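Local coordinates for protein N-methyltransferase (Streptoalloteichus sp. ATCC 53650, PDB 5BSZ) that probably transfers a methyl group from S-adenosylmethionine to the nitrogen of a deoxysugar used in building kedarcidin, at residues A119-T124 against T209-E214; G182-H187 against V205-L210. One frame throughout, in Å; residues are numbered along the deposited sequence. Where two conformers were deposited one is given.

From the N terminus, the chain first reaches residues 119-124, the loop that follows strand 110-113 of the mixed sheet and leads into helix 124-135. After that helix and strand 143-146 of the mixed sheet, it builds the antiparallel sheet (strands 160-166 to 198-209) and returns to this loop at 209-214; interaction 1 closes that excursion of 84 intervening residues. Interaction 2, 182-187 with 205-210, starts inside this excursion and ends on the same stretch, sharing Thr-209 and Leu-210. It holds the hairpin of strands 184-195 and 198-209 together, and interaction 1 joins the hairpin's end to the loop that carries Tyr-120 of the cofactor pocket. Leu-208 CD2 of interaction 2 packs against Ala-119 and Tyr-120.

Interaction 1: residues A119-T124 against T209-E214; sequences AYAADT and TLFPAE. With SAH (S-adenosyl-L-homocysteine), chain B.
The hydroxyl of Thr-209 gives its proton to Ala-121 O, OG1 lying 2.6 Å from that oxygen, in the carbonyl plane and on a lone pair. OG1 also accepts from a water that donates to Ala-122 O as well, and it is hydrogen-bonded to His-2 NE2 of the second subunit, so three partners grip this buried hydroxyl. The contact joins the end of strand 198-209 to the loop that follows strand 110-113 in the Rossmann-like methyltransferase domain. With OG1 anti to the carbonyl carbon (chi1 -54°), the threonine turns its hydroxyl to the loop, while its own backbone N donates to Ala-119 O at 3.0 Å in a nearly straight bond of 167°. One residue thus holds two carbonyls of the loop, one through its main chain and one through its side chain.

Phe-211 packs next to this pair of bonds. Thr-209 CG2 sits over one face of its ring, toward the rim, 3.5 Å above the plane. Asp-123 C meets the ring edge in plane, 3.6 Å from Phe-211 CE2, and Phe-211 CZ lies 4.0 Å from Ala-121 CB. Leu-127 of helix 124-135 also packs on this ring. Asp-123 is the N-cap of that helix, its OD1 accepting from Glu-126 N, and Thr-124 OG1 is hydrogen-bonded to Asp-215 OD2 in helix 213-222, a further tie between the two chain regions.

Tyr-120, between the two gripped carbonyls, takes no part in the contact with 209-214; its ring belongs to the S-adenosylhomocysteine pocket. The adenine C8 of the cofactor product lies over one face of the tyrosine ring, offset toward its rim, with C8 3.5 Å from Tyr-120 CE1.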
ATOM      1  N   ALA A 119       6.994  21.141  19.522  1.00 13.02           N
ATOM      2  CA  ALA A 119       7.101  19.765  20.048  1.00 12.48           C
ATOM      3  C   ALA A 119       7.540  18.810  18.977  1.00 11.99           C
ATOM      4  O   ALA A 119       7.725  17.626  19.211  1.00 15.47           O
ATOM      5  CB  ALA A 119       5.752  19.342  20.630  1.00 14.61           C
ATOM      6  N   TYR A 120       7.927  19.301  17.808  1.00 13.72           N
ATOM      7  CA  TYR A 120       8.917  18.575  17.031  1.00 15.07           C
ATOM      8  C   TYR A 120      10.255  18.368  17.750  1.00 16.26           C
ATOM      9  O   TYR A 120      10.987  17.453  17.409  1.00 14.87           O
ATOM     10  CB  TYR A 120       9.174  19.283  15.683  1.00 18.60           C
ATOM     11  CG  TYR A 120       8.097  19.148  14.622  1.00 18.67           C
ATOM     12  CD1 TYR A 120       8.291  18.344  13.494  1.00 24.56           C
ATOM     13  CD2 TYR A 120       6.898  19.766  14.738  1.00 22.36           C
ATOM     14  CE1 TYR A 120       7.329  18.237  12.504  1.00 21.70           C
ATOM     15  CE2 TYR A 120       5.914  19.645  13.775  1.00 23.90           C
ATOM     16  CZ  TYR A 120       6.123  18.871  12.675  1.00 27.13           C
ATOM     17  OH  TYR A 120       5.125  18.812  11.747  1.00 23.31           O
ATOM     18  N   ALA A 121      10.561  19.191  18.753  1.00 12.64           N
ATOM     19  CA  ALA A 121      11.731  18.949  19.567  1.00 14.11           C
ATOM     20  C   ALA A 121      11.608  17.565  20.169  1.00 15.36           C
ATOM     21  O   ALA A 121      10.568  17.241  20.724  1.00 16.33           O
ATOM     22  CB  ALA A 121      11.839  19.992  20.672  1.00 14.84           C
ATOM     23  N   ALA A 122      12.692  16.812  20.124  1.00 16.13           N
ATOM     24  CA  ALA A 122      12.649  15.417  20.573  1.00 17.08           C
ATOM     25  C   ALA A 122      12.909  15.245  22.075  1.00 24.39           C
ATOM     26  O   ALA A 122      12.507  14.232  22.635  1.00 22.61           O
ATOM     27  CB  ALA A 122      13.608  14.590  19.748  1.00 20.15           C
ATOM     28  N   ASP A 123      13.529  16.230  22.728  1.00 18.16           N
ATOM     29  CA  ASP A 123      13.886  16.134  24.161  1.00 20.97           C
ATOM     30  C   ASP A 123      14.077  17.546  24.697  1.00 20.78           C
ATOM     31  O   ASP A 123      14.013  18.531  23.939  1.00 17.69           O
ATOM     32  CB  ASP A 123      15.152  15.292  24.387  1.00 19.76           C
ATOM     33  CG  ASP A 123      16.344  15.801  23.563  1.00 27.46           C
ATOM     34  OD1 ASP A 123      16.605  17.029  23.504  1.00 26.49           O
ATOM     35  OD2 ASP A 123      17.012  14.981  22.910  1.00 41.92           O
ATOM     36  N   THR A 124      14.240  17.639  26.010  1.00 21.21           N
ATOM     37  CA  THR A 124      14.334  18.927  26.701  1.00 23.01           C
ATOM     38  C   THR A 124      15.466  19.822  26.229  1.00 21.62           C
ATOM     39  O   THR A 124      15.321  21.054  26.145  1.00 23.09           O
ATOM     40  CB  THR A 124      14.462  18.660  28.220  1.00 29.05           C
ATOM     41  OG1 THR A 124      13.315  17.909  28.625  1.00 34.17           O
ATOM     42  CG2 THR A 124      14.443  19.948  28.973  1.00 38.79           C
ATOM     43  N   THR A 209       6.663  15.390  20.904  1.00 14.95           N
ATOM     44  CA  THR A 209       7.008  15.109  22.298  1.00 15.02           C
ATOM     45  C   THR A 209       5.976  15.719  23.261  1.00 14.13           C
ATOM     46  O   THR A 209       5.543  16.842  23.067  1.00 12.56           O
ATOM     47  CB  THR A 209       8.384  15.668  22.609  1.00 15.24           C
ATOM     48  OG1 THR A 209       9.239  15.138  21.634  1.00 15.62           O
ATOM     49  CG2 THR A 209       8.854  15.278  24.019  1.00 17.64           C
ATOM     50  N   LEU A 210       5.599  14.986  24.310  1.00 12.45           N
ATOM     51  CA  LEU A 210       4.776  15.472  25.367  1.00 14.00           C
ATOM     52  C   LEU A 210       5.640  16.032  26.498  1.00 18.33           C
ATOM     53  O   LEU A 210       6.253  15.256  27.259  1.00 17.95           O
ATOM     54  CB  LEU A 210       3.865  14.334  25.864  1.00 16.02           C
ATOM     55  CG  LEU A 210       2.981  13.663  24.808  1.00 15.12           C
ATOM     56  CD1 LEU A 210       2.364  12.344  25.305  1.00 16.30           C
ATOM     57  CD2 LEU A 210       1.918  14.648  24.380  1.00 17.74           C
ATOM     58  N   PHE A 211       5.809  17.355  26.530  1.00 17.65           N
ATOM     59  CA  PHE A 211       6.634  17.975  27.578  1.00 19.07           C
ATOM     60  C   PHE A 211       5.772  18.465  28.709  1.00 16.08           C
ATOM     61  O   PHE A 211       4.720  19.079  28.480  1.00 18.49           O
ATOM     62  CB  PHE A 211       7.428  19.183  27.073  1.00 17.94           C
ATOM     63  CG  PHE A 211       8.434  18.882  26.023  1.00 16.05           C
ATOM     64  CD1 PHE A 211       8.206  19.232  24.717  1.00 19.43           C
ATOM     65  CD2 PHE A 211       9.663  18.332  26.354  1.00 15.10           C
ATOM     66  CE1 PHE A 211       9.161  18.973  23.750  1.00 17.44           C
ATOM     67  CE2 PHE A 211      10.622  18.095  25.408  1.00 16.57           C
ATOM     68  CZ  PHE A 211      10.393  18.441  24.085  1.00 15.72           C
ATOM     69  N   PRO A 212       6.181  18.182  29.959  1.00 21.40           N
ATOM     70  CA  PRO A 212       5.402  18.803  31.031  1.00 19.92           C
ATOM     71  C   PRO A 212       5.605  20.319  31.077  1.00 19.17           C
ATOM     72  O   PRO A 212       6.615  20.828  30.609  1.00 18.53           O
ATOM     73  CB  PRO A 212       5.979  18.147  32.315  1.00 27.09           C
ATOM     74  CG  PRO A 212       7.245  17.465  31.948  1.00 27.40           C
ATOM     75  CD  PRO A 212       7.222  17.258  30.437  1.00 23.14           C
ATOM     76  N   ALA A 213       4.673  21.024  31.684  1.00 23.85           N
ATOM     77  CA  ALA A 213       4.755  22.478  31.887  1.00 25.75           C
ATOM     78  C   ALA A 213       6.129  22.942  32.317  1.00 28.79           C
ATOM     79  O   ALA A 213       6.606  23.942  31.780  1.00 26.26           O
ATOM     80  CB  ALA A 213       3.677  22.926  32.893  1.00 25.85           C
ATOM     81  N   GLU A 214       6.797  22.227  33.240  1.00 32.14           N
ATOM     82  CA  GLU A 214       8.069  22.715  33.811  1.00 31.73           C
ATOM     83  C   GLU A 214       9.120  22.859  32.731  1.00 30.32           C
ATOM     84  O   GLU A 214      10.060  23.667  32.876  1.00 26.33           O
ATOM     85  CB  GLU A 214       8.777  21.751  34.792  1.00 40.63           C
ATOM     86  CG  GLU A 214       7.994  20.954  35.803  1.00 48.68           C
ATOM     87  CD  GLU A 214       7.182  19.805  35.231  1.00 39.28           C
ATOM     88  OE1 GLU A 214       7.590  18.609  35.220  1.00 44.17           O
ATOM     89  OE2 GLU A 214       6.036  20.154  34.928  1.00 32.00           O
TER
HETATM   90  N   SAH B 301       2.462  27.048  12.922  1.00 24.51           N
HETATM   91  CA  SAH B 301       1.738  26.475  11.726  1.00 24.52           C
HETATM   92  CB  SAH B 301       2.332  25.153  11.194  1.00 21.33           C
HETATM   93  CG  SAH B 301       1.677  23.819  11.456  1.00 24.60           C
HETATM   94  SD  SAH B 301       2.410  22.371  10.775  1.00 19.83           S
HETATM   95  C   SAH B 301       0.290  26.477  12.115  1.00 25.41           C
HETATM   96  O   SAH B 301      -0.121  26.702  13.246  1.00 20.61           O
HETATM   97  OXT SAH B 301      -0.529  26.400  11.250  1.00 24.40           O
HETATM   98  C5' SAH B 301       4.048  22.285  11.448  1.00 20.97           C
HETATM   99  C4' SAH B 301       5.034  22.996  10.501  1.00 21.28           C
HETATM  100  O4' SAH B 301       6.361  22.996  11.062  1.00 22.79           O
HETATM  101  C3' SAH B 301       5.191  22.289   9.159  1.00 20.00           C
HETATM  102  O3' SAH B 301       4.871  23.234   8.142  1.00 17.62           O
HETATM  103  C2' SAH B 301       6.650  21.883   9.015  1.00 21.02           C
HETATM  104  O2' SAH B 301       7.152  22.062   7.666  1.00 20.30           O
HETATM  105  C1' SAH B 301       7.310  22.779  10.030  1.00 22.10           C
HETATM  106  N9  SAH B 301       8.559  22.255  10.615  1.00 25.36           N
HETATM  107  C8  SAH B 301       8.820  20.974  11.015  1.00 24.79           C
HETATM  108  N7  SAH B 301      10.087  20.877  11.478  1.00 28.41           N
HETATM  109  C5  SAH B 301      10.643  22.108  11.331  1.00 22.02           C
HETATM  110  C6  SAH B 301      11.958  22.679  11.609  1.00 20.57           C
HETATM  111  N6  SAH B 301      12.867  21.840  12.138  1.00 22.95           N
HETATM  112  N1  SAH B 301      12.130  23.996  11.351  1.00 20.07           N
HETATM  113  C2  SAH B 301      11.185  24.763  10.796  1.00 17.33           C
HETATM  114  N3  SAH B 301       9.947  24.322  10.512  1.00 19.29           N
HETATM  115  C4  SAH B 301       9.636  23.027  10.763  1.00 20.90           C
HETATM  116  O   HOH W   1      10.763  12.425  22.022  1.00 35.78           O

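Interaction 2: residues G182-H187 against V205-L210. With EDO (1,2-ethanediol), chain C.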
ATOM      1  N   GLY A 182       5.469   6.150  25.299  1.00 23.66           N
ATOM      2  CA  GLY A 182       6.359   6.796  26.283  1.00 22.95           C
ATOM      3  C   GLY A 182       5.932   8.264  26.446  1.00 22.39           C
ATOM      4  O   GLY A 182       4.775   8.522  26.726  1.00 19.05           O
ATOM      5  N   ASP A 183       6.839   9.220  26.253  1.00 24.74           N
ATOM      6  CA  ASP A 183       6.483  10.645  26.283  1.00 20.94           C
ATOM      7  C   ASP A 183       6.352  11.270  24.876  1.00 19.28           C
ATOM      8  O   ASP A 183       6.614  12.449  24.715  1.00 18.60           O
ATOM      9  CB  ASP A 183       7.429  11.465  27.177  1.00 20.92           C
ATOM     10  CG  ASP A 183       8.834  11.585  26.586  1.00 27.83           C
ATOM     11  OD1 ASP A 183       9.169  10.696  25.794  1.00 27.06           O
ATOM     12  OD2 ASP A 183       9.632  12.519  26.863  1.00 27.15           O
ATOM     13  N   VAL A 184       5.883  10.502  23.899  1.00 16.76           N
ATOM     14  CA  VAL A 184       5.596  10.908  22.520  1.00 16.62           C
ATOM     15  C   VAL A 184       4.159  10.648  22.152  1.00 16.65           C
ATOM     16  O   VAL A 184       3.563   9.664  22.590  1.00 17.76           O
ATOM     17  CB  VAL A 184       6.618  10.198  21.572  1.00 21.84           C
ATOM     18  CG1 VAL A 184       6.165  10.019  20.122  1.00 19.85           C
ATOM     19  CG2 VAL A 184       7.930  10.898  21.673  1.00 22.05           C
ATOM     20  N   SER A 185       3.496  11.571  21.464  1.00 17.96           N
ATOM     21  CA  SER A 185       2.222  11.241  20.809  1.00 14.37           C
ATOM     22  C   SER A 185       2.528  10.977  19.315  1.00 17.09           C
ATOM     23  O   SER A 185       3.329  11.667  18.694  1.00 14.88           O
ATOM     24  CB  SER A 185       1.183  12.324  20.996  1.00 14.21           C
ATOM     25  OG  SER A 185       1.605  13.614  20.528  1.00 13.82           O
ATOM     26  N   ARG A 186       1.999   9.877  18.809  1.00 17.46           N
ATOM     27  CA  ARG A 186       2.178   9.453  17.447  1.00 16.32           C
ATOM     28  C   ARG A 186       0.899   9.617  16.683  1.00 16.62           C
ATOM     29  O   ARG A 186      -0.168   9.102  17.065  1.00 16.66           O
ATOM     30  CB  ARG A 186       2.627   7.999  17.407  1.00 18.44           C
ATOM     31  CG  ARG A 186       2.824   7.455  16.007  1.00 15.55           C
ATOM     32  CD  ARG A 186       3.790   6.275  16.042  1.00 18.70           C
ATOM     33  NE  ARG A 186       5.170   6.695  16.320  1.00 16.04           N
ATOM     34  CZ  ARG A 186       6.191   5.874  16.410  1.00 14.90           C
ATOM     35  NH1 ARG A 186       6.005   4.571  16.250  1.00 17.03           N
ATOM     36  NH2 ARG A 186       7.408   6.341  16.561  1.00 14.53           N
ATOM     37  N   HIS A 187       0.999  10.377  15.609  1.00 16.63           N
ATOM     38  CA  HIS A 187      -0.164  10.825  14.841  1.00 16.36           C
ATOM     39  C   HIS A 187      -0.190  10.190  13.454  1.00 18.68           C
ATOM     40  O   HIS A 187       0.755  10.323  12.652  1.00 14.39           O
ATOM     41  CB  HIS A 187      -0.134  12.379  14.736  1.00 18.35           C
ATOM     42  CG  HIS A 187      -0.222  13.017  16.074  1.00 21.03           C
ATOM     43  ND1 HIS A 187      -1.413  13.475  16.603  1.00 23.14           N
ATOM     44  CD2 HIS A 187       0.717  13.202  17.033  1.00 23.83           C
ATOM     45  CE1 HIS A 187      -1.199  13.910  17.832  1.00 26.83           C
ATOM     46  NE2 HIS A 187       0.082  13.747  18.121  1.00 22.55           N
ATOM     47  N   VAL A 205       2.878   9.539   9.197  1.00 18.99           N
ATOM     48  CA  VAL A 205       3.009   9.245  10.602  1.00 16.10           C
ATOM     49  C   VAL A 205       4.036  10.241  11.163  1.00 14.06           C
ATOM     50  O   VAL A 205       5.139  10.380  10.645  1.00 12.87           O
ATOM     51  CB  VAL A 205       3.480   7.828  10.905  1.00 17.43           C
ATOM     52  CG1 VAL A 205       3.381   7.570  12.409  1.00 20.96           C
ATOM     53  CG2 VAL A 205       2.645   6.799  10.204  1.00 22.64           C
ATOM     54  N   GLN A 206       3.632  10.943  12.210  1.00 14.90           N
ATOM     55  CA  GLN A 206       4.491  11.950  12.808  0.50 15.62           C
ATOM     56  C   GLN A 206       4.373  11.887  14.329  1.00 13.91           C
ATOM     57  O   GLN A 206       3.294  11.670  14.888  1.00 13.42           O
ATOM     58  CB  GLN A 206       4.217  13.350  12.237  0.50 18.52           C
ATOM     59  CG  GLN A 206       3.179  14.207  12.962  0.50 20.42           C
ATOM     60  CD  GLN A 206       2.884  15.554  12.296  0.50 24.98           C
ATOM     61  OE1 GLN A 206       2.127  15.641  11.322  0.50 30.81           O
ATOM     62  NE2 GLN A 206       3.426  16.619  12.860  0.50 24.63           N
ATOM     63  N   ASP A 207       5.519  12.066  14.970  1.00 13.13           N
ATOM     64  CA  ASP A 207       5.647  12.106  16.427  1.00 14.18           C
ATOM     65  C   ASP A 207       5.761  13.565  16.907  1.00 14.07           C
ATOM     66  O   ASP A 207       6.417  14.384  16.263  1.00 13.54           O
ATOM     67  CB  ASP A 207       6.898  11.328  16.813  1.00 14.48           C
ATOM     68  CG  ASP A 207       6.758   9.795  16.683  1.00 15.32           C
ATOM     69  OD1 ASP A 207       5.626   9.327  16.652  1.00 14.31           O
ATOM     70  OD2 ASP A 207       7.804   9.099  16.727  1.00 14.38           O
ATOM     71  N   LEU A 208       5.170  13.852  18.071  1.00 15.41           N
ATOM     72  CA  LEU A 208       5.408  15.056  18.842  1.00 13.57           C
ATOM     73  C   LEU A 208       5.709  14.690  20.291  1.00 16.55           C
ATOM     74  O   LEU A 208       5.073  13.761  20.836  1.00 16.59           O
ATOM     75  CB  LEU A 208       4.135  15.893  18.791  1.00 13.17           C
ATOM     76  CG  LEU A 208       3.707  16.456  17.415  1.00 15.89           C
ATOM     77  CD1 LEU A 208       2.313  17.016  17.440  1.00 18.75           C
ATOM     78  CD2 LEU A 208       4.691  17.525  16.941  1.00 18.75           C
ATOM     79  N   THR A 209       6.663  15.390  20.904  1.00 14.95           N
ATOM     80  CA  THR A 209       7.008  15.109  22.298  1.00 15.02           C
ATOM     81  C   THR A 209       5.976  15.719  23.261  1.00 14.13           C
ATOM     82  O   THR A 209       5.543  16.842  23.067  1.00 12.56           O
ATOM     83  CB  THR A 209       8.384  15.668  22.609  1.00 15.24           C
ATOM     84  OG1 THR A 209       9.239  15.138  21.634  1.00 15.62           O
ATOM     85  CG2 THR A 209       8.854  15.278  24.019  1.00 17.64           C
ATOM     86  N   LEU A 210       5.599  14.986  24.310  1.00 12.45           N
ATOM     87  CA  LEU A 210       4.776  15.472  25.367  1.00 14.00           C
ATOM     88  C   LEU A 210       5.640  16.032  26.498  1.00 18.33           C
ATOM     89  O   LEU A 210       6.253  15.256  27.259  1.00 17.95           O
ATOM     90  CB  LEU A 210       3.865  14.334  25.864  1.00 16.02           C
ATOM     91  CG  LEU A 210       2.981  13.663  24.808  1.00 15.12           C
ATOM     92  CD1 LEU A 210       2.364  12.344  25.305  1.00 16.30           C
ATOM     93  CD2 LEU A 210       1.918  14.648  24.380  1.00 17.74           C
TER
HETATM   94  C1  EDO C 302       8.565   8.217  13.061  0.50 29.32           C
HETATM   95  O1  EDO C 302       9.013   9.091  14.126  0.50 22.68           O
HETATM   96  C2  EDO C 302       9.224   6.818  13.029  0.50 31.00           C
HETATM   97  O2  EDO C 302      10.390   6.634  13.852  0.50 33.43           O
HETATM   98  O   HOH W   2       8.557  14.582  28.337  1.00 23.60           O
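Arg-186 runs alongside Asp-207, its partner in a non-hydrogen-bonded pair of the antiparallel hairpin. Its CB already lies 3.4 Å from Asp-207 OD1. CG touches Val-205 CG1 at 3.6 Å, and CD stays beside the same methyl and the same oxygen. A bend at chi3 (-71°) then swings NE to the carboxylate, where NE donates to the syn lone pair of Asp-207 OD1 at 2.7 Å and 179°. NH2 donates just as straight to the syn lone pair of Asp-207 OD2 at 2.8 Å, so the salt bridge is a side-on, two-nitrogen grip with guanidinium and carboxylate planes only 5° apart. The remaining NH1 bonds to Met-3 O of the fourth subunit and makes a salt bridge to Asp-13 OD1 of the third. An alanine here would probably leave the Asp-207 carboxylate freer to turn, with its charge unmatched, and would rob Asp-13 of the third subunit of its cationic mate.

Asp-207 OD2 also accepts from O1 of a bound ethanediol, and Val-184 CG1 packs 3.5 Å from Asp-207 CG on the same face of the sheet. The opposite face carries Ser-185, His-187, Gln-206 and Leu-208. There Ser-185 OG lies in the plane of the His-187 ring, at its edge, hydrogen-bonded to NE2 at 2.9 Å and bonded as well to Trp-149 NE1. Leu-208 crosses the histidine at about a right angle, CD1 4.0 Å from His-187 NE2. His-187 belongs to the thymidine pocket, and its ring meets Trp-149. Strand 184-195 lies between strands 171-181 and 198-209; the last is outermost within this chain, and at Val-205 it pairs with an antiparallel strand of the second subunit, extending the sheet across the interface.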